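Local coordinates for L-2,4-diaminobutyric acid acetyltransferase (Geobacillus sp., PDB 6SLL), which catalyses acetyl transfer from acetyl coenzyme A to L-2,4-diaminobutyric acid, a step in the biosynthesis of the chemical chaperone ectoine, at residues V19-P24 / M62-E67; W33-D38 / Q90-S95; T149-Y154 / E168-I173. One frame throughout, in Å; residues are numbered along the deposited sequence.

Contact 1. Residues V19-P24 / M62-E67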
loop_
_atom_site.group_PDB
_atom_site.type_symbol
_atom_site.label_atom_id
_atom_site.label_comp_id
_atom_site.label_asym_id
_atom_site.label_seq_id
_atom_site.Cartn_x
_atom_site.Cartn_y
_atom_site.Cartn_z
ATOM N N VAL B 19 -17.297 2.552 -21.866
ATOM C CA VAL B 19 -16.439 2.166 -20.768
ATOM C C VAL B 19 -17.244 2.131 -19.519
ATOM O O VAL B 19 -18.121 2.960 -19.266
ATOM C CB VAL B 19 -15.265 3.145 -20.634
ATOM C CG1 VAL B 19 -14.392 2.817 -19.421
ATOM C CG2 VAL B 19 -14.411 3.159 -21.880
ATOM N N VAL B 20 -17.046 1.061 -18.704
ATOM C CA VAL B 20 -17.738 0.939 -17.443
ATOM C C VAL B 20 -16.724 1.094 -16.290
ATOM O O VAL B 20 -15.599 0.660 -16.346
ATOM C CB VAL B 20 -18.630 -0.179 -17.441
ATOM C CG1 VAL B 20 -19.718 -0.175 -18.486
ATOM C CG2 VAL B 20 -17.890 -1.352 -17.590
ATOM N N TYR B 21 -17.254 1.720 -15.234
ATOM C CA TYR B 21 -16.440 2.131 -14.067
ATOM C C TYR B 21 -16.912 1.420 -12.841
ATOM O O TYR B 21 -18.169 1.395 -12.600
ATOM C CB TYR B 21 -16.498 3.658 -13.890
ATOM C CG TYR B 21 -15.897 4.388 -15.111
ATOM C CD1 TYR B 21 -14.530 4.644 -15.189
ATOM C CD2 TYR B 21 -16.704 4.798 -16.145
ATOM C CE1 TYR B 21 -13.990 5.281 -16.273
ATOM C CE2 TYR B 21 -16.141 5.370 -17.261
ATOM C CZ TYR B 21 -14.783 5.652 -17.343
ATOM O OH TYR B 21 -14.186 6.224 -18.403
ATOM N N ARG B 22 -16.038 0.902 -12.019
ATOM C CA ARG B 22 -16.464 0.186 -10.813
ATOM C C ARG B 22 -15.268 0.180 -9.815
ATOM O O ARG B 22 -14.147 0.389 -10.174
ATOM C CB ARG B 22 -16.841 -1.275 -11.091
ATOM C CG ARG B 22 -15.719 -2.124 -11.635
ATOM C CD ARG B 22 -16.165 -3.518 -11.916
ATOM N NE ARG B 22 -15.086 -4.321 -12.593
ATOM C CZ ARG B 22 -14.107 -4.991 -11.959
ATOM N NH1 ARG B 22 -13.986 -4.872 -10.637
ATOM N NH2 ARG B 22 -13.218 -5.656 -12.627
ATOM N N ARG B 23 -15.576 -0.147 -8.564
ATOM C CA ARG B 23 -14.473 -0.374 -7.656
ATOM C C ARG B 23 -13.826 -1.739 -7.911
ATOM O O ARG B 23 -14.486 -2.708 -8.405
ATOM C CB ARG B 23 -14.909 -0.195 -6.180
ATOM C CG ARG B 23 -15.647 -1.402 -5.703
ATOM C CD ARG B 23 -16.074 -1.175 -4.184
ATOM N NE ARG B 23 -16.695 0.221 -3.852
ATOM C CZ ARG B 23 -17.870 0.832 -4.113
ATOM N NH1 ARG B 23 -18.487 0.180 -4.585
ATOM N NH2 ARG B 23 -18.524 2.046 -4.049
ATOM N N PRO B 24 -12.554 -1.835 -7.650
ATOM C CA PRO B 24 -11.891 -3.138 -7.807
ATOM C C PRO B 24 -12.255 -4.102 -6.728
ATOM O O PRO B 24 -12.830 -3.693 -5.694
ATOM C CB PRO B 24 -10.407 -2.767 -7.728
ATOM C CG PRO B 24 -10.367 -1.596 -6.804
ATOM C CD PRO B 24 -11.642 -0.797 -7.170
ATOM N N MET B 62 -10.535 2.765 -8.188
ATOM C CA MET B 62 -11.405 2.752 -9.366
ATOM C C MET B 62 -10.793 1.863 -10.451
ATOM O O MET B 62 -9.549 1.845 -10.616
ATOM C CB MET B 62 -11.486 4.213 -9.948
ATOM C CG MET B 62 -12.414 4.512 -10.982
ATOM S SD MET B 62 -14.179 3.963 -10.581
ATOM C CE MET B 62 -14.199 5.071 -9.221
ATOM N N ILE B 63 -11.673 1.144 -11.151
ATOM C CA ILE B 63 -11.345 0.432 -12.412
ATOM C C ILE B 63 -12.200 0.913 -13.529
ATOM O O ILE B 63 -13.372 1.235 -13.326
ATOM C CB ILE B 63 -11.592 -1.122 -12.194
ATOM C CG1 ILE B 63 -10.301 -1.747 -11.560
ATOM C CG2 ILE B 63 -12.001 -1.870 -13.474
ATOM C CD1 ILE B 63 -10.341 -3.184 -11.329
ATOM N N ALA B 64 -11.608 0.951 -14.716
ATOM C CA ALA B 64 -12.335 1.129 -15.967
ATOM C C ALA B 64 -12.169 -0.080 -16.815
ATOM O O ALA B 64 -11.074 -0.635 -16.965
ATOM C CB ALA B 64 -11.780 2.345 -16.723
ATOM N N GLU B 65 -13.306 -0.557 -17.381
ATOM C CA GLU B 65 -13.309 -1.737 -18.247
ATOM C C GLU B 65 -13.967 -1.405 -19.583
ATOM O O GLU B 65 -14.938 -0.626 -19.604
ATOM C CB GLU B 65 -14.066 -2.864 -17.654
ATOM C CG GLU B 65 -13.298 -3.511 -16.608
ATOM C CD GLU B 65 -14.128 -4.517 -15.716
ATOM O OE1 GLU B 65 -15.224 -4.209 -15.405
ATOM O OE2 GLU B 65 -13.656 -5.601 -15.446
ATOM N N HIS B 66 -13.466 -1.983 -20.634
ATOM C CA HIS B 66 -14.052 -1.787 -21.982
ATOM C C HIS B 66 -14.056 -3.132 -22.661
ATOM O O HIS B 66 -13.003 -3.766 -22.800
ATOM C CB HIS B 66 -13.266 -0.770 -22.746
ATOM C CG HIS B 66 -13.841 -0.546 -24.156
ATOM N ND1 HIS B 66 -13.169 -0.967 -25.255
ATOM C CD2 HIS B 66 -14.954 0.066 -24.577
ATOM C CE1 HIS B 66 -13.923 -0.689 -26.307
ATOM N NE2 HIS B 66 -14.967 -0.014 -25.919
ATOM N N GLU B 67 -15.238 -3.614 -23.061
ATOM C CA GLU B 67 -15.418 -4.840 -23.766
ATOM C C GLU B 67 -14.674 -5.958 -23.050
ATOM O O GLU B 67 -14.058 -6.829 -23.669
ATOM C CB GLU B 67 -15.036 -4.685 -25.236
ATOM C CG GLU B 67 -16.023 -3.756 -25.988
ATOM C CD GLU B 67 -15.788 -3.620 -27.461
ATOM O OE1 GLU B 67 -14.642 -3.933 -27.893
ATOM O OE2 GLU B 67 -16.759 -3.006 -28.041
HETATM O O HOH W 1 -16.148 -1.588 -14.751
#

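Contact 2. Residues W33-D38 / Q90-S95. With COA (coenzyme A), chain F; DAB (2,4-diaminobutyric acid), chain G.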
loop_
_atom_site.group_PDB
_atom_site.type_symbol
_atom_site.label_atom_id
_atom_site.label_comp_id
_atom_site.label_asym_id
_atom_site.label_seq_id
_atom_site.Cartn_x
_atom_site.Cartn_y
_atom_site.Cartn_z
ATOM N N TRP B 33 -2.248 -5.607 -12.029
ATOM C CA TRP B 33 -0.814 -5.715 -12.079
ATOM C C TRP B 33 -0.329 -5.689 -13.550
ATOM O O TRP B 33 0.636 -5.010 -13.874
ATOM C CB TRP B 33 -0.404 -6.969 -11.323
ATOM C CG TRP B 33 1.082 -7.259 -11.337
ATOM C CD1 TRP B 33 2.031 -6.735 -10.527
ATOM C CD2 TRP B 33 1.769 -8.143 -12.269
ATOM N NE1 TRP B 33 3.265 -7.250 -10.857
ATOM C CE2 TRP B 33 3.132 -8.115 -11.901
ATOM C CE3 TRP B 33 1.323 -8.969 -13.284
ATOM C CZ2 TRP B 33 4.058 -8.882 -12.538
ATOM C CZ3 TRP B 33 2.245 -9.777 -13.904
ATOM C CH2 TRP B 33 3.592 -9.711 -13.566
ATOM N N GLU B 34 -1.002 -6.504 -14.366
ATOM C CA GLU B 34 -0.622 -6.527 -15.793
ATOM C C GLU B 34 -0.765 -5.194 -16.462
ATOM O O GLU B 34 0.108 -4.750 -17.263
ATOM C CB GLU B 34 -1.447 -7.589 -16.530
ATOM C CG GLU B 34 -1.055 -9.028 -16.115
ATOM C CD GLU B 34 -1.906 -10.090 -16.679
ATOM O OE1 GLU B 34 -3.054 -9.793 -17.033
ATOM O OE2 GLU B 34 -1.431 -11.242 -16.739
ATOM N N LEU B 35 -1.864 -4.448 -16.133
ATOM C CA LEU B 35 -2.042 -3.084 -16.665
ATOM C C LEU B 35 -0.913 -2.162 -16.261
ATOM O O LEU B 35 -0.326 -1.457 -17.071
ATOM C CB LEU B 35 -3.404 -2.501 -16.210
ATOM C CG LEU B 35 -3.681 -1.091 -16.571
ATOM C CD1 LEU B 35 -4.126 -0.983 -18.008
ATOM C CD2 LEU B 35 -4.800 -0.490 -15.751
ATOM N N ILE B 36 -0.558 -2.191 -14.957
ATOM C CA ILE B 36 0.542 -1.346 -14.470
ATOM C C ILE B 36 1.839 -1.752 -15.143
ATOM O O ILE B 36 2.596 -0.879 -15.616
ATOM C CB ILE B 36 0.655 -1.418 -12.960
ATOM C CG1 ILE B 36 -0.645 -1.055 -12.233
ATOM C CG2 ILE B 36 1.829 -0.603 -12.439
ATOM C CD1 ILE B 36 -1.127 0.290 -12.543
ATOM N N ARG B 37 2.110 -3.017 -15.217
ATOM C CA ARG B 37 3.360 -3.366 -15.873
ATOM C C ARG B 37 3.445 -2.986 -17.294
ATOM O O ARG B 37 4.526 -2.493 -17.736
ATOM C CB ARG B 37 3.450 -4.797 -15.882
ATOM C CG ARG B 37 4.577 -5.333 -16.725
ATOM C CD ARG B 37 4.534 -6.826 -17.020
ATOM N NE ARG B 37 3.386 -7.081 -17.876
ATOM C CZ ARG B 37 2.763 -8.281 -17.960
ATOM N NH1 ARG B 37 3.183 -9.330 -17.301
ATOM N NH2 ARG B 37 1.636 -8.370 -18.708
ATOM N N ASP B 38 2.360 -3.060 -17.985
ATOM C CA ASP B 38 2.358 -2.643 -19.383
ATOM C C ASP B 38 2.425 -1.154 -19.661
ATOM O O ASP B 38 2.666 -0.732 -20.784
ATOM C CB ASP B 38 1.192 -3.323 -20.059
ATOM C CG ASP B 38 1.416 -4.908 -20.145
ATOM O OD1 ASP B 38 2.617 -5.345 -19.981
ATOM O OD2 ASP B 38 0.345 -5.500 -20.313
ATOM N N GLN B 90 -1.435 5.496 -7.902
ATOM C CA GLN B 90 -1.146 5.223 -9.323
ATOM C C GLN B 90 -2.409 5.460 -10.143
ATOM O O GLN B 90 -3.498 5.005 -9.754
ATOM C CB GLN B 90 -0.630 3.783 -9.525
ATOM C CG GLN B 90 0.714 3.560 -8.854
ATOM C CD GLN B 90 1.306 2.202 -9.080
ATOM O OE1 GLN B 90 0.671 1.189 -8.809
ATOM N NE2 GLN B 90 2.513 2.170 -9.587
ATOM N N VAL B 91 -2.226 6.096 -11.284
ATOM C CA VAL B 91 -3.256 6.230 -12.312
ATOM C C VAL B 91 -2.730 5.639 -13.580
ATOM O O VAL B 91 -1.663 6.123 -14.048
ATOM C CB VAL B 91 -3.712 7.692 -12.491
ATOM C CG1 VAL B 91 -4.808 7.800 -13.493
ATOM C CG2 VAL B 91 -3.991 8.427 -11.210
ATOM N N ALA B 92 -3.429 4.719 -14.177
ATOM C CA ALA B 92 -2.967 4.083 -15.439
ATOM C C ALA B 92 -4.144 3.919 -16.385
ATOM O O ALA B 92 -5.210 3.467 -15.938
ATOM C CB ALA B 92 -2.396 2.692 -15.125
ATOM N N VAL B 93 -3.900 4.196 -17.666
ATOM C CA VAL B 93 -4.856 3.823 -18.707
ATOM C C VAL B 93 -4.032 3.082 -19.759
ATOM O O VAL B 93 -2.922 3.494 -20.157
ATOM C CB VAL B 93 -5.564 5.071 -19.264
ATOM C CG1 VAL B 93 -6.368 4.771 -20.524
ATOM C CG2 VAL B 93 -6.460 5.702 -18.191
ATOM N N ALA B 94 -4.565 1.979 -20.258
ATOM C CA ALA B 94 -3.922 1.172 -21.291
ATOM C C ALA B 94 -3.662 2.050 -22.508
ATOM O O ALA B 94 -4.496 2.857 -22.920
ATOM C CB ALA B 94 -4.844 0.021 -21.673
ATOM N N SER B 95 -2.470 1.858 -23.105
ATOM C CA SER B 95 -2.074 2.537 -24.280
ATOM C C SER B 95 -3.125 2.646 -25.357
ATOM O O SER B 95 -3.335 3.646 -26.041
ATOM C CB SER B 95 -0.831 1.836 -24.765
ATOM O OG SER B 95 -0.324 2.563 -25.866
HETATM N N1A COA F . -1.119 14.619 -25.144
HETATM C C2A COA F . -1.720 15.749 -24.742
HETATM N N3A COA F . -2.622 15.902 -23.770
HETATM C C4A COA F . -2.960 14.719 -23.184
HETATM C C5A COA F . -2.374 13.501 -23.505
HETATM C C6A COA F . -1.403 13.439 -24.525
HETATM N N6A COA F . -0.815 12.357 -24.943
HETATM N N7A COA F . -3.000 12.515 -22.755
HETATM C C8A COA F . -3.852 13.139 -21.956
HETATM N N9A COA F . -3.818 14.477 -22.175
HETATM C C1B COA F . -4.560 15.439 -21.484
HETATM C C2B COA F . -6.013 15.524 -21.968
HETATM O O2B COA F . -6.133 16.375 -23.057
HETATM C C3B COA F . -6.680 15.914 -20.662
HETATM O O3B COA F . -6.330 17.339 -20.406
HETATM P P3B COA F . -7.409 18.525 -20.663
HETATM O O7A COA F . -8.361 18.239 -19.482
HETATM O O8A COA F . -6.559 19.806 -20.686
HETATM O O9A COA F . -8.451 18.078 -21.810
HETATM C C4B COA F . -5.891 15.151 -19.632
HETATM O O4B COA F . -4.579 15.020 -20.120
HETATM C C5B COA F . -6.636 13.868 -19.256
HETATM O O5B COA F . -6.896 13.086 -20.446
HETATM P P1A COA F . -7.532 11.629 -20.401
HETATM O O1A COA F . -7.933 11.280 -21.777
HETATM O O2A COA F . -8.519 11.511 -19.303
HETATM O O3A COA F . -6.207 10.795 -20.015
HETATM P P2A COA F . -5.939 9.237 -20.337
HETATM O O4A COA F . -7.166 8.442 -20.110
HETATM O O5A COA F . -5.286 9.130 -21.678
HETATM O O6A COA F . -4.934 8.860 -19.208
HETATM C CBP COA F . -2.769 8.843 -18.152
HETATM C CCP COA F . -3.838 9.701 -18.776
HETATM C CDP COA F . -1.733 9.794 -17.481
HETATM C CEP COA F . -3.375 7.959 -17.122
HETATM C CAP COA F . -2.132 8.009 -19.312
HETATM O OAP COA F . -1.446 8.931 -20.200
HETATM C C9P COA F . -1.174 6.945 -18.902
HETATM O O9P COA F . -1.486 5.927 -18.258
HETATM N N8P COA F . 0.099 7.194 -19.308
HETATM C C7P COA F . 1.224 6.416 -19.128
HETATM C C6P COA F . 2.262 6.589 -20.353
HETATM C C5P COA F . 3.082 7.832 -20.262
HETATM O O5P COA F . 2.483 8.944 -20.050
HETATM N N4P COA F . 4.270 7.792 -20.496
HETATM C C3P COA F . 5.173 9.019 -20.474
HETATM C C2P COA F . 6.782 8.443 -20.617
HETATM S S1P COA F . 6.988 7.998 -22.315
HETATM N N DAB G . 5.980 6.532 -9.743
HETATM C CA DAB G . 5.106 6.283 -8.556
HETATM C C DAB G . 4.402 4.962 -8.775
HETATM O O DAB G . 3.865 4.477 -7.786
HETATM C CB DAB G . 4.110 7.427 -8.336
HETATM C CG DAB G . 3.035 7.551 -9.370
HETATM N ND DAB G . 2.142 8.696 -9.016
HETATM O OXT DAB G . 4.367 4.454 -9.890
HETATM O O HOH W 2 -0.413 0.506 -21.795
#

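Contact 3. Residues T149-Y154 / E168-I173. With DAB (2,4-diaminobutyric acid), chain G.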
loop_
_atom_site.group_PDB
_atom_site.type_symbol
_atom_site.label_atom_id
_atom_site.label_comp_id
_atom_site.label_asym_id
_atom_site.label_seq_id
_atom_site.Cartn_x
_atom_site.Cartn_y
_atom_site.Cartn_z
ATOM N N THR B 149 -0.575 23.317 -5.545
ATOM C CA THR B 149 0.726 23.689 -5.203
ATOM C C THR B 149 1.672 22.463 -5.388
ATOM O O THR B 149 1.217 21.358 -5.135
ATOM C CB THR B 149 0.818 24.198 -3.785
ATOM O OG1 THR B 149 0.598 23.198 -2.833
ATOM C CG2 THR B 149 -0.068 25.255 -3.464
ATOM N N VAL B 150 2.919 22.715 -5.584
ATOM C CA VAL B 150 3.930 21.651 -5.851
ATOM C C VAL B 150 5.018 21.831 -4.786
ATOM O O VAL B 150 5.547 22.948 -4.620
ATOM C CB VAL B 150 4.388 21.560 -7.318
ATOM C CG1 VAL B 150 5.319 20.413 -7.509
ATOM C CG2 VAL B 150 3.249 21.415 -8.390
ATOM N N THR B 151 5.371 20.830 -3.981
ATOM C CA THR B 151 6.545 20.816 -3.073
ATOM C C THR B 151 7.415 19.630 -3.472
ATOM O O THR B 151 7.169 18.906 -4.427
ATOM C CB THR B 151 6.090 20.725 -1.646
ATOM O OG1 THR B 151 5.252 19.591 -1.419
ATOM C CG2 THR B 151 5.443 22.005 -1.200
ATOM N N VAL B 152 8.588 19.547 -2.771
ATOM C CA VAL B 152 9.667 18.682 -3.138
ATOM C C VAL B 152 9.302 17.134 -3.396
ATOM O O VAL B 152 9.864 16.527 -4.283
ATOM C CB VAL B 152 10.902 18.844 -2.264
ATOM C CG1 VAL B 152 10.719 18.304 -0.872
ATOM C CG2 VAL B 152 12.072 18.219 -2.880
ATOM N N GLY B 153 8.500 16.615 -2.568
ATOM C CA GLY B 153 8.187 15.197 -2.676
ATOM C C GLY B 153 9.397 14.304 -2.473
ATOM O O GLY B 153 10.186 14.616 -1.592
ATOM N N TYR B 154 9.487 13.219 -3.213
ATOM C CA TYR B 154 10.560 12.269 -3.054
ATOM C C TYR B 154 11.569 12.492 -4.227
ATOM O O TYR B 154 11.301 12.144 -5.375
ATOM C CB TYR B 154 10.066 10.826 -3.060
ATOM C CG TYR B 154 8.899 10.547 -2.145
ATOM C CD1 TYR B 154 8.873 10.995 -0.870
ATOM C CD2 TYR B 154 7.828 9.774 -2.578
ATOM C CE1 TYR B 154 7.824 10.672 -0.019
ATOM C CE2 TYR B 154 6.772 9.495 -1.757
ATOM C CZ TYR B 154 6.748 9.956 -0.473
ATOM O OH TYR B 154 5.628 9.666 0.283
ATOM N N GLU B 168 9.996 12.805 -7.741
ATOM C CA GLU B 168 8.527 12.602 -7.530
ATOM C C GLU B 168 8.012 13.820 -6.726
ATOM O O GLU B 168 7.723 13.671 -5.541
ATOM C CB GLU B 168 8.281 11.313 -6.783
ATOM C CG GLU B 168 8.536 10.090 -7.640
ATOM C CD GLU B 168 7.429 9.688 -8.590
ATOM O OE1 GLU B 168 6.349 10.331 -8.600
ATOM O OE2 GLU B 168 7.636 8.678 -9.303
ATOM N N PRO B 169 7.884 14.989 -7.328
ATOM C CA PRO B 169 7.409 16.152 -6.583
ATOM C C PRO B 169 5.949 15.932 -6.168
ATOM O O PRO B 169 5.147 15.289 -6.864
ATOM C CB PRO B 169 7.513 17.277 -7.565
ATOM C CG PRO B 169 7.648 16.603 -8.841
ATOM C CD PRO B 169 8.214 15.308 -8.710
ATOM N N LEU B 170 5.602 16.511 -5.026
ATOM C CA LEU B 170 4.253 16.388 -4.432
ATOM C C LEU B 170 3.331 17.485 -4.858
ATOM O O LEU B 170 3.614 18.668 -4.645
ATOM C CB LEU B 170 4.372 16.363 -2.883
ATOM C CG LEU B 170 3.118 16.157 -2.135
ATOM C CD1 LEU B 170 2.552 14.748 -2.335
ATOM C CD2 LEU B 170 3.324 16.474 -0.655
ATOM N N PHE B 171 2.223 17.103 -5.485
ATOM C CA PHE B 171 1.158 18.022 -5.842
ATOM C C PHE B 171 0.169 17.936 -4.756
ATOM O O PHE B 171 -0.292 16.871 -4.332
ATOM C CB PHE B 171 0.526 17.577 -7.187
ATOM C CG PHE B 171 1.365 17.878 -8.412
ATOM C CD1 PHE B 171 2.613 17.276 -8.599
ATOM C CD2 PHE B 171 0.929 18.780 -9.332
ATOM C CE1 PHE B 171 3.424 17.558 -9.688
ATOM C CE2 PHE B 171 1.735 19.009 -10.474
ATOM C CZ PHE B 171 3.045 18.540 -10.530
ATOM N N VAL B 172 -0.289 19.082 -4.278
ATOM C CA VAL B 172 -1.354 19.245 -3.263
ATOM C C VAL B 172 -2.483 20.038 -3.928
ATOM O O VAL B 172 -2.255 21.247 -4.263
ATOM C CB VAL B 172 -0.902 19.919 -1.971
ATOM C CG1 VAL B 172 -2.062 20.054 -0.967
ATOM C CG2 VAL B 172 0.232 19.115 -1.351
ATOM N N ILE B 173 -3.637 19.446 -4.097
ATOM C CA ILE B 173 -4.763 20.089 -4.769
ATOM C C ILE B 173 -5.866 20.305 -3.779
ATOM O O ILE B 173 -6.283 19.391 -3.082
ATOM C CB ILE B 173 -5.269 19.245 -5.889
ATOM C CG1 ILE B 173 -4.170 19.003 -6.986
ATOM C CG2 ILE B 173 -6.505 19.835 -6.552
ATOM C CD1 ILE B 173 -4.453 17.864 -7.882
HETATM N N DAB G . 5.980 6.532 -9.743
HETATM C CA DAB G . 5.106 6.283 -8.556
HETATM C C DAB G . 4.402 4.962 -8.775
HETATM O O DAB G . 3.865 4.477 -7.786
HETATM C CB DAB G . 4.110 7.427 -8.336
HETATM C CG DAB G . 3.035 7.551 -9.370
HETATM N ND DAB G . 2.142 8.696 -9.016
HETATM O OXT DAB G . 4.367 4.454 -9.890
HETATM O O HOH W 3 2.733 20.540 -2.420
#

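Contact 1. Residues V19-P24 / M62-E67
V20, Y21 and R22 pair with E65, A64 and I63 as the antiparallel edge ladder of the GNAT sheet, strand 20-22 being one of its two outermost strands within this chain. Four backbone bonds join V20 to E65 and R22 to I63. R22 grips the E65 carboxylate side-on: NE reaches OE1 at 2.8 Å and NH2 reaches OE2 at 2.9 Å. Both oxygens lie in the guanidinium plane, but the nitrogens meet them from above the carboxylate plane, and the two groups are turned 62° apart. With chi1 at 61°, R22 CG sits between the backbone N and the carbonyl carbon, and the extended chain runs beside I63, whose CG2 lies over one guanidinium face, toward its rim. A water also donates to E65 OE1 at 2.9 Å. R22 NH1 salt-bridges D28 as well. On the R22 and E65 face, I63 CD1 packs on P24 CB at 3.6 Å.

On the other face, A64 CB touches Y21 CE1 at 3.7 Å and V19 CG1 at 3.8 Å. Helix 102-112 covers this face through I102, A105 and M106, while strand 69-78 continues the sheet beyond strand 62-66.

Contact 2. Residues W33-D38 / Q90-S95
Helix 33-38, carrying L35 and I36, lies across strand 90-93, with A92 beneath, at 83° between their directions and 8.3 Å between their axes at closest approach. The nearest CA atoms are those of I36 and A92, 6.5 Å apart.

The join is made by two aliphatic side chains straddling one methyl. I36 CD1 reaches A92 CB at 3.7 Å, and L35 CD2 comes to the same CB at 4.0 Å. The other L35 branch, CD1, runs on to A94 CB at 3.9 Å. L35 CG is anti to the backbone N (chi1 175°), and from there the two methyls fork, CD2 to A92 in the strand and CD1 to A94 just past its end. I36 CG2 turns to the Q90 amide, crossing it obliquely.

Q90 puts its amide at the substrate: NE2 donates to OXT of diaminobutyric acid at 3.0 Å in a nearly straight bond (163°). D43 O takes a bond from the same nitrogen, and Y50 OH bonds to OE1, so both ends of the amide are held and its rotation is fixed. V91 and V93 point the opposite way, toward coenzyme A. V93 N donates to its O9P at 3.0 Å, and the strand pairs with the pantetheine arm in this way in GNAT enzymes generally; V91 CG1 lies 3.9 Å from CEP. R99, G101 and A103 supply further backbone N-H groups to the cofactor.

The helix-facing side of the strand thus carries both the aliphatic packing and the Q90 amide, which meets the substrate carboxylate, while V91 and V93 turn to coenzyme A. The strand's two donors, Q90 NE2 and V93 N, are neutral N-H groups, so it probably contributes directional bonds rather than charge.

Contact 3. Residues T149-Y154 / E168-I173
V150 and F171 make the close side of this antiparallel pairing between strands 149-154 and 168-173: V150 CG2 sits over one face of the F171 ring, 3.6 Å from its centroid and 17° off the normal, a CH-pi contact. V150 CG1 meets P169 CB at 3.8 Å. The backbones also close up at G153, whose CA comes within 3.3 Å of E168 O. Here V152 and G153 face the single residue P169 in a beta bulge, and the positive phi of G153 (63°) suits a glycine; a side-chain carbon would collide with E168 O.

Around T149 and T151, which are exposed, the packing is looser: they lie alongside V172 and L170, and a water bridges T151 OG1 (2.9 Å) and L170 O (3.0 Å). V150 is itself exposed, as is V152 on the bulge, which points away.

At the buried end the E168 chain bends at chi2 (-81°), and OE2 accepts a hydrogen bond from the alpha-amino N of diaminobutyric acid at 2.7 Å, while OE1 bonds to T125 OG1. An alanine here would probably leave that amino group and the T125 hydroxyl without their carboxylate partner.

Y154 reaches the second subunit: its OH bonds to D55 and its ring meets Y48 there edge-to-face. Strand 121-125 flanks strand 168-173 on its other edge, and helix 131-144 packs on F171 through R134 and L138.

How the contacts relate
Contacts 1 and 3 hold the two outermost strands of one seven-stranded sheet, on opposite sides of the chain's centre, with contact centres about 28 Å apart. Contact 2 lies between, its centre about 13 Å from that of contact 1 and about 22 Å from that of contact 3; helix 29-39 directly follows strand 20-22 in the chain. Contacts 2 and 3 share the substrate: Q90 takes its carboxylate and E168 its alpha-amino group, from segments whose nearest atoms are about 8 Å apart. Contact 2 alone also touches coenzyme A. In this complex the coenzyme A thiol, S1P, is far from the substrate amine ND.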